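Local coordinates for protein alkaline phosphatase D (PDB 2YEQ) that hydrolyses phosphate esters as a secreted phosphodiesterase and alkaline phosphatase of Bacillus subtilis, using an active site that contains iron and calcium, at residues A[12-16]-A[89-93]; A[22-28]-A[244-249]; A[403-407]-A[452-456]; A[470-475]-A[486-492]. All blocks are in the same frame, centred on the assembly; numbering follows the deposited sequence.

Contact 1 of 4, residues A[12-16]-A[89-93]; sequences GVASG and YYRFK. With PE5 (3,6,9,12,15,18,21,24-octaoxahexacosan-1-ol), chain P.
Where both segments belong to the PhoD-like N-terminal family region, two beta sheets pack face to face: strand 13-16 of the large mixed sheet on strand 89-93 of the four-stranded antiparallel sheet. Val13 to Gly16 and Tyr89 to Lys93 are extended; Gly12 has positive phi (68/-148). The short axes approach to 8.6 Å with their N-to-C directions 132° apart, and Val13 lies nearest Arg91 (CA-CA 7.9 Å), Ser15 nearest Tyr90 (8.9 Å). That spacing is too wide for backbone pairing, so side chains fill the gap, without a direct hydrogen bond. Val13 (m rotamer) points its CB toward the other sheet; its CG2 lies 3.8 Å from Tyr90 CE2, its CG1 3.8 Å from CD2 at the ring edge of Phe92 (m). The p rotamer of Tyr90 carries its ring across to the opposite backbone, where Tyr90 OH comes within 3.0 Å of Ala14 C and 3.7 Å of Ser15 CB. A water links the strands, 2.8 Å from both Tyr90 OH and Ser15 OG (p), the latter also hydrogen-bonded to Thr104. Arg91 points away from the interface; its NH1 donates to O3 (2.5 Å) and O1 (3.2 Å) of PE5, and its guanidinium salt-bridges Glu49. Strand 13-16 pairs on one side with strand 23-28, whose Leu25 and Thr27 also touch Phe92, and on the other with strand 203-206; Ala200 of helix 193-201 touches Val13.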
# COMPACT_ATOMS: atom_id res chain seq x y z
N GLY A 12 -15.18 -7.99 -9.35
CA GLY A 12 -15.64 -6.62 -9.51
C GLY A 12 -14.88 -5.84 -10.56
O GLY A 12 -14.42 -6.38 -11.58
N VAL A 13 -14.77 -4.54 -10.31
CA VAL A 13 -14.11 -3.62 -11.19
C VAL A 13 -13.19 -2.71 -10.39
O VAL A 13 -13.22 -2.69 -9.15
CB VAL A 13 -15.13 -2.77 -12.00
CG1 VAL A 13 -16.09 -3.68 -12.84
CG2 VAL A 13 -15.93 -1.81 -11.07
N ALA A 14 -12.34 -1.98 -11.09
CA ALA A 14 -11.40 -1.06 -10.43
C ALA A 14 -10.98 -0.02 -11.42
O ALA A 14 -11.14 -0.18 -12.63
CB ALA A 14 -10.15 -1.82 -9.87
N SER A 15 -10.45 1.09 -10.89
CA SER A 15 -9.84 2.11 -11.72
C SER A 15 -8.57 2.62 -11.05
O SER A 15 -8.37 2.49 -9.85
CB SER A 15 -10.80 3.29 -11.99
OG SER A 15 -11.03 4.06 -10.81
N GLY A 16 -7.72 3.25 -11.83
CA GLY A 16 -6.45 3.64 -11.28
C GLY A 16 -5.56 4.47 -12.15
O GLY A 16 -5.86 4.78 -13.29
N TYR A 89 -18.27 7.64 -14.51
CA TYR A 89 -18.73 6.30 -14.22
C TYR A 89 -18.28 5.40 -15.36
O TYR A 89 -18.13 5.87 -16.51
CB TYR A 89 -20.24 6.27 -14.05
CG TYR A 89 -20.66 7.13 -12.89
CD1 TYR A 89 -20.90 8.49 -13.07
CD2 TYR A 89 -20.76 6.60 -11.61
CE1 TYR A 89 -21.26 9.31 -12.00
CE2 TYR A 89 -21.11 7.40 -10.53
CZ TYR A 89 -21.36 8.76 -10.73
OH TYR A 89 -21.71 9.58 -9.68
N TYR A 90 -18.05 4.13 -15.04
CA TYR A 90 -17.61 3.18 -16.03
C TYR A 90 -18.20 1.81 -15.78
O TYR A 90 -18.57 1.48 -14.65
CB TYR A 90 -16.06 3.14 -16.09
CG TYR A 90 -15.42 2.60 -14.83
CD1 TYR A 90 -15.13 3.44 -13.76
CD2 TYR A 90 -15.08 1.24 -14.71
CE1 TYR A 90 -14.56 2.95 -12.61
CE2 TYR A 90 -14.51 0.75 -13.56
CZ TYR A 90 -14.24 1.59 -12.52
OH TYR A 90 -13.71 1.11 -11.36
N ARG A 91 -18.30 1.01 -16.84
CA ARG A 91 -18.74 -0.38 -16.71
C ARG A 91 -18.29 -1.18 -17.91
O ARG A 91 -17.93 -0.62 -18.95
CB ARG A 91 -20.26 -0.47 -16.56
CG ARG A 91 -20.96 -0.12 -17.83
CD ARG A 91 -22.47 -0.30 -17.72
NE ARG A 91 -23.08 0.27 -18.92
CZ ARG A 91 -24.39 0.42 -19.09
NH1 ARG A 91 -25.24 0.07 -18.13
NH2 ARG A 91 -24.84 0.96 -20.21
N PHE A 92 -18.32 -2.49 -17.75
CA PHE A 92 -17.93 -3.42 -18.78
C PHE A 92 -19.11 -4.30 -19.15
O PHE A 92 -19.99 -4.54 -18.32
CB PHE A 92 -16.80 -4.34 -18.29
CG PHE A 92 -15.55 -3.61 -17.89
CD1 PHE A 92 -14.55 -3.36 -18.82
CD2 PHE A 92 -15.35 -3.20 -16.58
CE1 PHE A 92 -13.38 -2.72 -18.45
CE2 PHE A 92 -14.17 -2.54 -16.20
CZ PHE A 92 -13.20 -2.30 -17.14
N LYS A 93 -19.07 -4.85 -20.36
CA LYS A 93 -20.07 -5.80 -20.83
C LYS A 93 -19.34 -6.88 -21.62
O LYS A 93 -18.51 -6.55 -22.46
CB LYS A 93 -21.08 -5.09 -21.72
CG LYS A 93 -22.26 -5.90 -22.15
CD LYS A 93 -22.96 -5.20 -23.33
CE LYS A 93 -24.42 -5.62 -23.50
NZ LYS A 93 -25.20 -4.62 -24.31
C50 PE5 P . -28.29 1.41 -20.44
O1 PE5 P . -28.18 0.90 -19.11
C1 PE5 P . -28.00 1.91 -18.12
C2 PE5 P . -27.99 1.31 -16.71
O2 PE5 P . -26.77 1.61 -16.01
C3 PE5 P . -26.67 1.08 -14.67
C4 PE5 P . -26.07 -0.33 -14.62
O3 PE5 P . -25.19 -0.65 -15.70
O HOH W 1 -13.14 3.01 -9.38

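Contact 2 of 4, residues A[22-28]-A[244-249]; sequences SVVLWTR and EHMPLR
Trp26 lays its indole along the turn that leaves helix 228-245, with His245 O over one ring face. Its t rotamer directs NE1 onto Glu244 O, a nearly straight 2.7 Å hydrogen bond. Strand 23-28, between strands 13-16 and 74-79 of the large mixed sheet, here receives the C-terminal end of that helix; segment 244-249 runs antiparallel in sense alongside the strand, bringing Trp26 nearest Pro247 (CA-CA 5.3 Å) and Arg28 nearest His245 (7.5 Å). Pro247 centres an inverse gamma turn, closed by Leu248 N to Met246 O at 2.8 Å; Pro247 CB touches Trp26 CB (4.0 Å) and Val24 CG1 (4.1 Å). Val24 (t) sets CG2 3.4 Å from Arg249 CG and over the guanidinium face. Arg28, t at chi1 to chi3, donates NH1 to His245 NE2 (2.9 Å), and Arg249 NH2 to Ser22 OG (2.9 Å); Arg249 also reaches Asp17 O and salt-bridges Glu78. Polar bonds flank an apolar centre; His245 NE2, accepting from Arg28, carries no proton, consistent with ND1 hydrogen-bonding to Ala241 O.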
# COMPACT_ATOMS: atom_id res chain seq x y z
N SER A 22 -7.12 10.99 -18.64
CA SER A 22 -7.31 9.55 -18.80
C SER A 22 -7.23 8.88 -17.46
O SER A 22 -6.76 9.47 -16.48
CB SER A 22 -6.25 8.94 -19.72
OG SER A 22 -4.95 9.11 -19.19
N VAL A 23 -7.68 7.63 -17.42
CA VAL A 23 -7.62 6.81 -16.23
C VAL A 23 -7.58 5.35 -16.70
O VAL A 23 -8.04 5.03 -17.80
CB VAL A 23 -8.86 7.05 -15.35
CG1 VAL A 23 -10.15 6.61 -16.06
CG2 VAL A 23 -8.71 6.32 -14.01
N VAL A 24 -7.01 4.47 -15.89
CA VAL A 24 -7.04 3.04 -16.18
C VAL A 24 -8.33 2.45 -15.61
O VAL A 24 -8.70 2.72 -14.46
CB VAL A 24 -5.83 2.28 -15.59
CG1 VAL A 24 -5.97 0.78 -15.85
CG2 VAL A 24 -4.51 2.80 -16.19
N LEU A 25 -8.99 1.63 -16.42
CA LEU A 25 -10.14 0.84 -16.00
C LEU A 25 -9.74 -0.63 -16.00
O LEU A 25 -9.10 -1.09 -16.93
CB LEU A 25 -11.32 1.05 -16.95
CG LEU A 25 -11.68 2.49 -17.35
CD1 LEU A 25 -12.87 2.48 -18.33
CD2 LEU A 25 -12.01 3.33 -16.11
N TRP A 26 -10.15 -1.36 -14.97
CA TRP A 26 -9.76 -2.74 -14.78
C TRP A 26 -10.96 -3.62 -14.51
O TRP A 26 -11.90 -3.24 -13.80
CB TRP A 26 -8.78 -2.85 -13.60
CG TRP A 26 -8.39 -4.27 -13.27
CD1 TRP A 26 -7.31 -4.96 -13.74
CD2 TRP A 26 -9.09 -5.18 -12.40
NE1 TRP A 26 -7.30 -6.23 -13.23
CE2 TRP A 26 -8.38 -6.40 -12.41
CE3 TRP A 26 -10.26 -5.08 -11.62
CZ2 TRP A 26 -8.78 -7.50 -11.68
CZ3 TRP A 26 -10.67 -6.21 -10.91
CH2 TRP A 26 -9.92 -7.40 -10.93
N THR A 27 -10.92 -4.82 -15.08
CA THR A 27 -11.69 -5.92 -14.54
C THR A 27 -11.00 -7.22 -14.94
O THR A 27 -9.92 -7.20 -15.54
CB THR A 27 -13.16 -5.87 -15.01
OG1 THR A 27 -13.92 -6.77 -14.20
CG2 THR A 27 -13.30 -6.20 -16.52
N ARG A 28 -11.62 -8.33 -14.57
CA ARG A 28 -11.13 -9.65 -14.90
C ARG A 28 -12.34 -10.57 -15.04
O ARG A 28 -13.27 -10.55 -14.18
CB ARG A 28 -10.19 -10.20 -13.81
CG ARG A 28 -9.70 -11.66 -14.11
CD ARG A 28 -8.65 -12.19 -13.16
NE ARG A 28 -8.52 -13.61 -13.44
CZ ARG A 28 -8.24 -14.57 -12.58
NH1 ARG A 28 -7.95 -14.32 -11.31
NH2 ARG A 28 -8.22 -15.84 -13.02
N GLU A 244 -1.88 -8.37 -13.50
CA GLU A 244 -3.18 -8.88 -13.97
C GLU A 244 -4.32 -8.37 -13.08
O GLU A 244 -5.42 -8.19 -13.56
CB GLU A 244 -3.17 -10.41 -14.04
CG GLU A 244 -2.27 -10.94 -15.18
CD GLU A 244 -1.97 -12.41 -15.15
OE1 GLU A 244 -2.25 -13.06 -14.12
OE2 GLU A 244 -1.44 -12.92 -16.18
N HIS A 245 -4.06 -8.15 -11.80
CA HIS A 245 -5.12 -7.78 -10.87
C HIS A 245 -5.15 -6.31 -10.46
O HIS A 245 -5.99 -5.92 -9.66
CB HIS A 245 -5.10 -8.69 -9.64
CG HIS A 245 -5.48 -10.09 -9.97
ND1 HIS A 245 -4.58 -10.99 -10.51
CD2 HIS A 245 -6.67 -10.73 -9.92
CE1 HIS A 245 -5.21 -12.13 -10.75
NE2 HIS A 245 -6.47 -12.00 -10.40
N MET A 246 -4.28 -5.49 -11.01
CA MET A 246 -4.17 -4.09 -10.59
C MET A 246 -4.39 -3.12 -11.73
O MET A 246 -3.96 -3.37 -12.86
CB MET A 246 -2.80 -3.83 -9.97
CG MET A 246 -2.58 -4.50 -8.64
SD MET A 246 -3.79 -4.00 -7.39
CE MET A 246 -3.28 -4.88 -5.96
N PRO A 247 -5.00 -1.97 -11.44
CA PRO A 247 -5.30 -0.98 -12.48
C PRO A 247 -4.09 -0.11 -12.81
O PRO A 247 -4.04 1.07 -12.47
CB PRO A 247 -6.42 -0.15 -11.85
CG PRO A 247 -6.09 -0.15 -10.42
CD PRO A 247 -5.55 -1.55 -10.13
N LEU A 248 -3.13 -0.72 -13.50
CA LEU A 248 -1.87 -0.10 -13.90
C LEU A 248 -1.85 0.19 -15.39
O LEU A 248 -2.52 -0.46 -16.17
CB LEU A 248 -0.73 -1.05 -13.54
CG LEU A 248 -0.58 -1.38 -12.05
CD1 LEU A 248 0.50 -2.42 -11.80
CD2 LEU A 248 -0.26 -0.13 -11.20
N ARG A 249 -1.02 1.14 -15.79
CA ARG A 249 -0.83 1.45 -17.21
C ARG A 249 0.12 0.46 -17.88
O ARG A 249 0.77 -0.31 -17.21
CB ARG A 249 -0.33 2.89 -17.36
CG ARG A 249 -1.40 3.87 -16.98
CD ARG A 249 -0.99 5.29 -17.15
NE ARG A 249 -2.08 6.18 -16.70
CZ ARG A 249 -3.03 6.69 -17.48
NH1 ARG A 249 -3.09 6.42 -18.77
NH2 ARG A 249 -3.95 7.48 -16.96

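Contact 3 of 4, residues A[403-407]-A[452-456]; sequences AEFVG and WKADY. With PE5 (3,6,9,12,15,18,21,24-octaoxahexacosan-1-ol), chain H.
Aromatic contacts dominate this meeting of strand 403-406 with strand 452-456, which come from two different mixed sheets. The strands run nearly parallel (22°), 9.4 Å apart at the closest approach of their axes, with Phe405 nearest Ala454 (CA-CA 7.5 Å). Phe405 (m, chi2 -67°) points into the gap. Its ring and the five-membered ring of Trp452 (t) have planes at 13° and centroids 5.1 Å apart, but are slid so far that they barely overlap; Phe405 CE2 lies 3.5 Å from Trp452 CD1. A CH-pi contact brings Ala454 CB over the Phe405 face, 3.6 Å from its centroid. Among the contacts made by polar atoms, Tyr456 (m) places OH 3.3 Å from Phe405 CD1, at the ring edge, and CE2 3.5 Å from Val406 O; its hydroxyl has a weak hydrogen bond to Trp385 O. On the opposite face of its strand, Lys453 NZ binds PE5 O1 (2.6 Å). With no hydrogen bond between the segments, apolar and aromatic packing joins the two sheets of this calcineurin-like phosphoesterase sandwich.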
# COMPACT_ATOMS: atom_id res chain seq x y z
N ALA A 403 6.91 15.59 7.73
CA ALA A 403 6.26 14.67 8.65
C ALA A 403 6.10 13.29 7.99
O ALA A 403 6.03 13.20 6.77
CB ALA A 403 4.88 15.19 9.05
N GLU A 404 6.02 12.27 8.83
CA GLU A 404 5.71 10.90 8.39
C GLU A 404 4.42 10.43 9.04
O GLU A 404 4.27 10.51 10.25
CB GLU A 404 6.83 9.91 8.77
CG GLU A 404 6.54 8.49 8.26
CD GLU A 404 7.61 7.43 8.56
OE1 GLU A 404 8.40 7.58 9.54
OE2 GLU A 404 7.60 6.40 7.83
N PHE A 405 3.50 9.91 8.22
CA PHE A 405 2.31 9.24 8.70
C PHE A 405 2.40 7.77 8.35
O PHE A 405 2.33 7.39 7.17
CB PHE A 405 1.08 9.88 8.02
CG PHE A 405 0.99 11.35 8.29
CD1 PHE A 405 0.74 11.80 9.58
CD2 PHE A 405 1.22 12.27 7.31
CE1 PHE A 405 0.69 13.17 9.88
CE2 PHE A 405 1.18 13.68 7.61
CZ PHE A 405 0.92 14.10 8.89
N VAL A 406 2.54 6.95 9.38
CA VAL A 406 2.61 5.51 9.25
C VAL A 406 1.23 4.97 9.52
O VAL A 406 0.68 5.11 10.60
CB VAL A 406 3.59 4.89 10.27
CG1 VAL A 406 3.67 3.36 10.11
CG2 VAL A 406 5.00 5.56 10.14
N GLY A 407 0.63 4.36 8.52
CA GLY A 407 -0.68 3.77 8.72
C GLY A 407 -0.68 2.39 9.29
O GLY A 407 0.14 1.54 8.92
N TRP A 452 -1.55 20.23 6.06
CA TRP A 452 -1.78 18.80 5.82
C TRP A 452 -2.41 18.24 7.05
O TRP A 452 -1.85 18.32 8.14
CB TRP A 452 -0.46 18.08 5.56
CG TRP A 452 -0.63 16.64 5.10
CD1 TRP A 452 -1.11 15.60 5.82
CD2 TRP A 452 -0.32 16.13 3.81
NE1 TRP A 452 -1.14 14.45 5.04
CE2 TRP A 452 -0.64 14.76 3.80
CE3 TRP A 452 0.17 16.71 2.64
CZ2 TRP A 452 -0.47 13.96 2.68
CZ3 TRP A 452 0.36 15.89 1.51
CH2 TRP A 452 0.03 14.54 1.55
N LYS A 453 -3.58 17.63 6.90
CA LYS A 453 -4.22 16.95 8.01
C LYS A 453 -4.31 15.45 7.75
O LYS A 453 -4.69 15.04 6.65
CB LYS A 453 -5.62 17.50 8.24
CG LYS A 453 -6.38 16.75 9.32
CD LYS A 453 -7.43 17.62 10.03
CE LYS A 453 -8.44 18.15 9.09
NZ LYS A 453 -9.64 18.76 9.81
N ALA A 454 -3.96 14.67 8.76
CA ALA A 454 -4.06 13.22 8.74
C ALA A 454 -5.00 12.79 9.84
O ALA A 454 -4.78 13.11 11.00
CB ALA A 454 -2.67 12.57 8.97
N ASP A 455 -6.06 12.07 9.46
CA ASP A 455 -6.96 11.41 10.39
C ASP A 455 -6.73 9.90 10.42
O ASP A 455 -6.77 9.25 9.37
CB ASP A 455 -8.42 11.65 9.94
CG ASP A 455 -8.81 13.14 9.89
OD1 ASP A 455 -8.30 13.94 10.70
OD2 ASP A 455 -9.63 13.52 9.02
N TYR A 456 -6.55 9.34 11.61
CA TYR A 456 -6.37 7.91 11.78
C TYR A 456 -7.72 7.28 12.06
O TYR A 456 -8.31 7.48 13.11
CB TYR A 456 -5.37 7.62 12.90
CG TYR A 456 -3.95 8.01 12.50
CD1 TYR A 456 -3.52 9.35 12.56
CD2 TYR A 456 -3.05 7.06 12.04
CE1 TYR A 456 -2.22 9.71 12.17
CE2 TYR A 456 -1.75 7.41 11.66
CZ TYR A 456 -1.34 8.73 11.72
OH TYR A 456 -0.04 9.06 11.34
C48 PE5 H . -11.70 15.74 8.31
C50 PE5 H . -12.26 17.13 8.03
O1 PE5 H . -11.18 18.05 7.87
C1 PE5 H . -11.33 19.02 6.83
C2 PE5 H . -10.01 19.71 6.50
O2 PE5 H . -9.86 20.91 7.25
C3 PE5 H . -8.53 21.42 7.43
C4 PE5 H . -8.58 22.51 8.50
O3 PE5 H . -7.96 22.10 9.73
C5 PE5 H . -8.91 21.99 10.79
C6 PE5 H . -8.32 21.56 12.11
O4 PE5 H . -9.34 20.94 12.90
C7 PE5 H . -9.31 19.52 12.82
C8 PE5 H . -10.56 18.86 13.35
O5 PE5 H . -10.78 17.63 12.64
C9 PE5 H . -10.31 16.51 13.38

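Contact 4 of 4, residues A[470-475]-A[486-492]; sequences STRASF and KVSSTTI. With PE5 (3,6,9,12,15,18,21,24-octaoxahexacosan-1-ol), chain H; EDO (1,2-ethanediol), chain N; EDO (1,2-ethanediol), chain B.
Segments 470-475 and 486-489 lie on the arms (470-477 and 484-489) of a beta hairpin, antiparallel (173°) with axes 4.5 Å apart. Ala473-Ser489 and Phe475-Lys486 are non-hydrogen-bonded pairs (CA-CA 4.3 and 4.5 Å), Ser474-Ser488 a hydrogen-bonded one (4.9 Å). On the face of Ala473 and Phe475, the m rotamer of Phe475 (chi2 89°) sets CZ 3.5 Å from Lys486 CE; Lys486 starts t,t and then bends at chi3 of -103°. Arg472 has helical backbone angles (-66/-39) inside its strand, and its t,p,t chain folds back so that NH1 donates to Ser489 OG (t) at 3.1 Å and CD packs 3.9 Å from Ile492 CG1; its NE forms a salt bridge with Asp418. On the other face, Ser474 and Ser488 are both t, their CB atoms 3.6 Å apart, and Ser474 OG turns to Asp455. Val487 (m) lies 3.3 Å from Ser474 OG through CG2 and equally close to PE5 C7. Ile492 (m,m) reaches Ser470 CB with CD1 at 3.8 Å. The backbone ladder comprises Thr490 N to Arg472 O (3.0 Å), Ser474 N to Ser488 O (3.1 Å), and Ser474 O receiving Val487 N (2.8 Å) and, weakly, Ser488 N (3.5 Å). With Val487 (phi/psi -106/-5) and Ser488 together opposite Ser474, this is a classic beta bulge, in the hairpin whose second arm ends the large mixed sheet.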
# COMPACT_ATOMS: atom_id res chain seq x y z
N SER A 470 -13.95 5.09 13.91
CA SER A 470 -13.84 6.44 14.50
C SER A 470 -12.48 7.01 14.16
O SER A 470 -11.54 6.28 13.87
CB SER A 470 -13.92 6.41 16.02
OG SER A 470 -14.81 5.43 16.48
N THR A 471 -12.39 8.33 14.21
CA THR A 471 -11.11 9.00 14.11
C THR A 471 -10.46 8.95 15.50
O THR A 471 -10.93 9.59 16.45
CB THR A 471 -11.30 10.41 13.57
OG1 THR A 471 -11.89 10.32 12.26
CG2 THR A 471 -9.96 11.16 13.48
N ARG A 472 -9.43 8.12 15.64
CA ARG A 472 -8.69 8.00 16.90
C ARG A 472 -7.97 9.29 17.22
O ARG A 472 -7.85 9.72 18.37
CB ARG A 472 -7.64 6.85 16.84
CG ARG A 472 -6.71 6.78 18.07
CD ARG A 472 -7.50 6.42 19.26
NE ARG A 472 -6.77 6.36 20.52
CZ ARG A 472 -6.39 7.42 21.24
NH1 ARG A 472 -6.59 8.66 20.82
NH2 ARG A 472 -5.79 7.22 22.40
N ALA A 473 -7.44 9.91 16.18
CA ALA A 473 -6.66 11.08 16.35
C ALA A 473 -6.47 11.72 15.03
O ALA A 473 -6.51 11.06 13.97
CB ALA A 473 -5.31 10.73 17.00
N SER A 474 -6.26 13.03 15.09
CA SER A 474 -6.06 13.84 13.93
C SER A 474 -4.89 14.78 14.18
O SER A 474 -4.78 15.38 15.28
CB SER A 474 -7.35 14.62 13.62
OG SER A 474 -7.14 15.52 12.52
N PHE A 475 -4.02 14.91 13.18
CA PHE A 475 -2.82 15.76 13.27
C PHE A 475 -2.79 16.67 12.10
O PHE A 475 -3.20 16.30 11.00
CB PHE A 475 -1.53 14.90 13.32
CG PHE A 475 -1.42 14.07 14.57
CD1 PHE A 475 -1.96 12.80 14.63
CD2 PHE A 475 -0.76 14.56 15.68
CE1 PHE A 475 -1.87 12.05 15.78
CE2 PHE A 475 -0.65 13.81 16.82
CZ PHE A 475 -1.22 12.57 16.88
N LYS A 486 -1.69 17.91 17.34
CA LYS A 486 -2.81 17.01 17.54
C LYS A 486 -4.06 17.85 17.69
O LYS A 486 -4.16 18.61 18.65
CB LYS A 486 -2.59 16.17 18.79
CG LYS A 486 -3.53 14.98 18.89
CD LYS A 486 -3.43 14.28 20.23
CE LYS A 486 -2.64 13.02 20.10
NZ LYS A 486 -2.49 12.35 21.41
N VAL A 487 -5.01 17.72 16.76
CA VAL A 487 -6.23 18.54 16.76
C VAL A 487 -7.45 17.75 17.20
O VAL A 487 -8.54 18.31 17.35
CB VAL A 487 -6.44 19.26 15.41
CG1 VAL A 487 -5.28 20.26 15.16
CG2 VAL A 487 -6.58 18.24 14.24
N SER A 488 -7.27 16.46 17.42
CA SER A 488 -8.36 15.61 17.84
C SER A 488 -7.82 14.34 18.48
O SER A 488 -6.79 13.82 18.05
CB SER A 488 -9.25 15.26 16.64
OG SER A 488 -10.40 14.58 17.08
N SER A 489 -8.54 13.80 19.45
CA SER A 489 -8.18 12.54 20.07
C SER A 489 -9.38 11.96 20.78
O SER A 489 -10.02 12.66 21.57
CB SER A 489 -7.04 12.76 21.06
OG SER A 489 -6.78 11.60 21.83
N THR A 490 -9.72 10.70 20.47
CA THR A 490 -10.93 10.05 20.98
C THR A 490 -10.63 8.61 21.36
O THR A 490 -9.95 7.89 20.64
CB THR A 490 -12.05 10.04 19.93
OG1 THR A 490 -12.26 11.37 19.47
CG2 THR A 490 -13.33 9.46 20.48
N THR A 491 -11.16 8.19 22.50
CA THR A 491 -10.99 6.83 22.95
C THR A 491 -11.95 5.94 22.14
O THR A 491 -13.04 6.37 21.78
CB THR A 491 -11.23 6.73 24.45
OG1 THR A 491 -12.56 7.13 24.73
CG2 THR A 491 -10.31 7.65 25.20
N ILE A 492 -11.51 4.72 21.84
CA ILE A 492 -12.26 3.83 20.97
C ILE A 492 -13.09 2.89 21.83
O ILE A 492 -12.59 2.13 22.62
CB ILE A 492 -11.32 3.01 20.01
CG1 ILE A 492 -10.48 3.98 19.17
CG2 ILE A 492 -12.12 2.07 19.10
CD1 ILE A 492 -11.27 4.95 18.28
C48 PE5 H . -11.70 15.74 8.31
C50 PE5 H . -12.26 17.13 8.03
O1 PE5 H . -11.18 18.05 7.87
C1 PE5 H . -11.33 19.02 6.83
C2 PE5 H . -10.01 19.71 6.50
O2 PE5 H . -9.86 20.91 7.25
C3 PE5 H . -8.53 21.42 7.43
C4 PE5 H . -8.58 22.51 8.50
O3 PE5 H . -7.96 22.10 9.73
C5 PE5 H . -8.91 21.99 10.79
C6 PE5 H . -8.32 21.56 12.11
O4 PE5 H . -9.34 20.94 12.90
C7 PE5 H . -9.31 19.52 12.82
C8 PE5 H . -10.56 18.86 13.35
O5 PE5 H . -10.78 17.63 12.64
C9 PE5 H . -10.31 16.51 13.38
C1 EDO N . -9.84 1.97 23.78
O1 EDO N . -10.98 1.68 24.62
C2 EDO N . -9.18 3.32 24.05
O2 EDO N . -8.98 4.02 22.82
C1 EDO B . -3.51 12.83 23.98
O1 EDO B . -4.63 12.08 24.45
C2 EDO B . -2.89 13.69 25.06
O2 EDO B . -2.06 14.69 24.44
O HOH W 2 -15.47 5.44 19.82

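In the fold
All four contacts reach the large mixed sheet. Contacts 1 and 2 sit near one end, centres 9 Å apart, on the neighbouring strands 13-16 and 23-28; contact 1 covers that end with the four-stranded sheet, contact 2 with the end of helix 228-245. Contacts 3 and 4 lie toward the other end, centres 11 Å apart; contact 3 joins strand 451-459 to the seven-stranded sheet through strand 400-406, contact 4 closes the edge with the hairpin from adjacent strand 470-477. Between the pairs, centres are 27 to 35 Å apart. Along the chain, contacts 1 and 2 interleave, then come 3 and 4. The N-terminal strands extend the phosphatase sheet, and contact 2 joins the two family regions directly.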